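PDB 6I8W: Alpha/beta fold hydrolase from Pseudomonas aeruginosa, which probably hydrolyses ester bonds of membrane phospholipids and monoacylglycerols as a membrane-bound phospholipase A of the alpha/beta hydrolase fold. Local coordinates for residues Tyr54-Ser59 / Arg88-Ala93. Numbering follows the deposited sequence.
Sequences YLEGGS and RYHVVA. With CO2 (carbon dioxide), chain H.
A very short hydrogen bond, 2.5 Å from His90 NE2 to Glu56 OE2, ties two antiparallel strands together on the sheet face that also carries Val92. It is nearly straight, with 166° at the hydrogen, and the carboxyl carbon of Glu56 lies in the plane of the imidazole at its edge, while the carboxylate itself is turned 57° from the ring. Glu56 CG lies anti to its backbone N, and the extended chain beyond it carries the carboxylate across to the ring. His90 ND1 bonds to Thr64 OG1, so both ring nitrogens are engaged and the ring's rotation is fixed.

Underneath, the short segments 54-57 and 90-93 have N-to-C directions 171° apart and pair in regular register. Leu55 and Ala93 form one hydrogen-bonded pair (Leu55 N to Ala93 O 2.8 Å), Gly57 and Val91 the next (Val91 N to Gly57 O 2.9 Å), and Glu56 faces Val92 between them at a non-hydrogen-bonded position. Tyr54 CD2 meets Val92 CG1 at 4.0 Å. Past the last pair, Gly58 lies tight against Tyr89, its CA 3.4 Å from Tyr89 O, and has a positive phi that favours glycine.

The ladder joins the antiparallel edge of the alpha/beta hydrolase sheet to its parallel part, since strand 64-68 flanks 90-94 on the other side. Tyr89 points away from this seam; its OH donates to carbon dioxide O2 at 2.9 Å and also bonds to Gln301 NE2, while His132, Leu304 and Arg308 complete the carbon dioxide site.

The exact His90-Glu56 length may carry coordinate error, but a carboxylate at NE2 would probably polarise the imidazole and may raise its affinity for a proton; the ND1 bond does not settle the charge.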
loop_
_atom_site.group_PDB
_atom_site.type_symbol
_atom_site.label_atom_id
_atom_site.label_comp_id
_atom_site.label_asym_id
_atom_site.label_seq_id
_atom_site.Cartn_x
_atom_site.Cartn_y
_atom_site.Cartn_z
ATOM N N TYR A 54 -1.142 -6.483 -10.872
ATOM C CA TYR A 54 -1.288 -7.112 -9.570
ATOM C C TYR A 54 -0.368 -8.293 -9.409
ATOM O O TYR A 54 0.137 -8.844 -10.381
ATOM C CB TYR A 54 -2.749 -7.538 -9.321
ATOM C CG TYR A 54 -3.328 -8.617 -10.231
ATOM C CD1 TYR A 54 -3.826 -8.301 -11.492
ATOM C CD2 TYR A 54 -3.407 -9.949 -9.809
ATOM C CE1 TYR A 54 -4.372 -9.282 -12.334
ATOM C CE2 TYR A 54 -3.966 -10.943 -10.643
ATOM C CZ TYR A 54 -4.441 -10.598 -11.894
ATOM O OH TYR A 54 -4.988 -11.564 -12.711
ATOM N N LEU A 55 -0.128 -8.643 -8.155
ATOM C CA LEU A 55 0.598 -9.859 -7.818
ATOM C C LEU A 55 -0.391 -10.897 -7.346
ATOM O O LEU A 55 -1.415 -10.555 -6.726
ATOM C CB LEU A 55 1.633 -9.600 -6.730
ATOM C CG LEU A 55 2.731 -8.601 -7.092
ATOM C CD1 LEU A 55 3.621 -8.344 -5.890
ATOM C CD2 LEU A 55 3.554 -9.099 -8.283
ATOM N N GLU A 56 -0.084 -12.159 -7.618
ATOM C CA GLU A 56 -0.936 -13.257 -7.179
ATOM C C GLU A 56 -0.107 -14.477 -6.761
ATOM O O GLU A 56 0.933 -14.763 -7.363
ATOM C CB GLU A 56 -1.912 -13.633 -8.294
ATOM C CG GLU A 56 -2.902 -14.717 -7.916
ATOM C CD GLU A 56 -3.780 -15.127 -9.085
ATOM O OE1 GLU A 56 -3.396 -14.850 -10.239
ATOM O OE2 GLU A 56 -4.844 -15.727 -8.852
ATOM N N GLY A 57 -0.560 -15.193 -5.730
ATOM C CA GLY A 57 0.142 -16.388 -5.275
ATOM C C GLY A 57 -0.774 -17.275 -4.457
ATOM O O GLY A 57 -1.890 -16.878 -4.123
ATOM N N GLY A 58 -0.315 -18.481 -4.146
ATOM C CA GLY A 58 -1.116 -19.412 -3.375
ATOM C C GLY A 58 -2.117 -20.133 -4.256
ATOM O O GLY A 58 -2.213 -19.864 -5.447
ATOM N N SER A 59 -2.862 -21.062 -3.674
ATOM C CA SER A 59 -3.838 -21.831 -4.436
ATOM C C SER A 59 -5.186 -21.147 -4.512
ATOM O O SER A 59 -5.700 -20.687 -3.497
ATOM C CB SER A 59 -4.022 -23.220 -3.816
ATOM O OG SER A 59 -5.218 -23.804 -4.293
ATOM N N ARG A 88 -1.240 -20.863 2.778
ATOM C CA ARG A 88 -2.600 -21.180 3.211
ATOM C C ARG A 88 -3.679 -20.345 2.524
ATOM O O ARG A 88 -4.867 -20.656 2.623
ATOM C CB ARG A 88 -2.708 -20.994 4.729
ATOM C CG ARG A 88 -1.881 -22.012 5.510
ATOM C CD ARG A 88 -1.911 -21.715 7.005
ATOM N NE ARG A 88 -3.276 -21.677 7.527
ATOM C CZ ARG A 88 -3.603 -21.215 8.730
ATOM N NH1 ARG A 88 -2.664 -20.745 9.539
ATOM N NH2 ARG A 88 -4.869 -21.217 9.121
ATOM N N TYR A 89 -3.269 -19.288 1.829
ATOM C CA TYR A 89 -4.225 -18.367 1.208
ATOM C C TYR A 89 -3.902 -18.084 -0.233
ATOM O O TYR A 89 -2.763 -18.236 -0.670
ATOM C CB TYR A 89 -4.292 -17.031 1.985
ATOM C CG TYR A 89 -4.787 -17.219 3.394
ATOM C CD1 TYR A 89 -6.149 -17.326 3.656
ATOM C CD2 TYR A 89 -3.898 -17.320 4.459
ATOM C CE1 TYR A 89 -6.616 -17.536 4.947
ATOM C CE2 TYR A 89 -4.356 -17.524 5.763
ATOM C CZ TYR A 89 -5.717 -17.625 5.996
ATOM O OH TYR A 89 -6.189 -17.820 7.278
ATOM N N HIS A 90 -4.936 -17.681 -0.968
ATOM C CA HIS A 90 -4.789 -17.134 -2.295
ATOM C C HIS A 90 -4.571 -15.643 -2.125
ATOM O O HIS A 90 -5.508 -14.910 -1.828
ATOM C CB HIS A 90 -6.030 -17.441 -3.135
ATOM C CG HIS A 90 -6.037 -16.793 -4.484
ATOM N ND1 HIS A 90 -7.101 -16.044 -4.940
ATOM C CD2 HIS A 90 -5.123 -16.800 -5.486
ATOM C CE1 HIS A 90 -6.846 -15.618 -6.166
ATOM N NE2 HIS A 90 -5.651 -16.062 -6.519
ATOM N N VAL A 91 -3.333 -15.195 -2.281
ATOM C CA VAL A 91 -3.005 -13.812 -1.965
ATOM C C VAL A 91 -2.971 -12.967 -3.234
ATOM O O VAL A 91 -2.367 -13.359 -4.242
ATOM C CB VAL A 91 -1.663 -13.706 -1.232
ATOM C CG1 VAL A 91 -1.311 -12.232 -0.969
ATOM C CG2 VAL A 91 -1.692 -14.547 0.087
ATOM N N VAL A 92 -3.658 -11.827 -3.189
ATOM C CA VAL A 92 -3.665 -10.887 -4.315
ATOM C C VAL A 92 -3.304 -9.489 -3.803
ATOM O O VAL A 92 -3.869 -9.006 -2.812
ATOM C CB VAL A 92 -5.031 -10.865 -5.027
ATOM C CG1 VAL A 92 -5.053 -9.825 -6.191
ATOM C CG2 VAL A 92 -5.396 -12.253 -5.533
ATOM N N ALA A 93 -2.340 -8.849 -4.457
ATOM C CA ALA A 93 -1.992 -7.472 -4.121
ATOM C C ALA A 93 -1.985 -6.633 -5.403
ATOM O O ALA A 93 -1.180 -6.892 -6.298
ATOM C CB ALA A 93 -0.628 -7.420 -3.422
HETATM C C CO2 H . -9.683 -17.997 7.858
HETATM O O1 CO2 H . -10.434 -17.244 8.234
HETATM O O2 CO2 H . -8.924 -18.730 7.487
HETATM O O HOH W 1 -2.464 -21.150 -0.895
#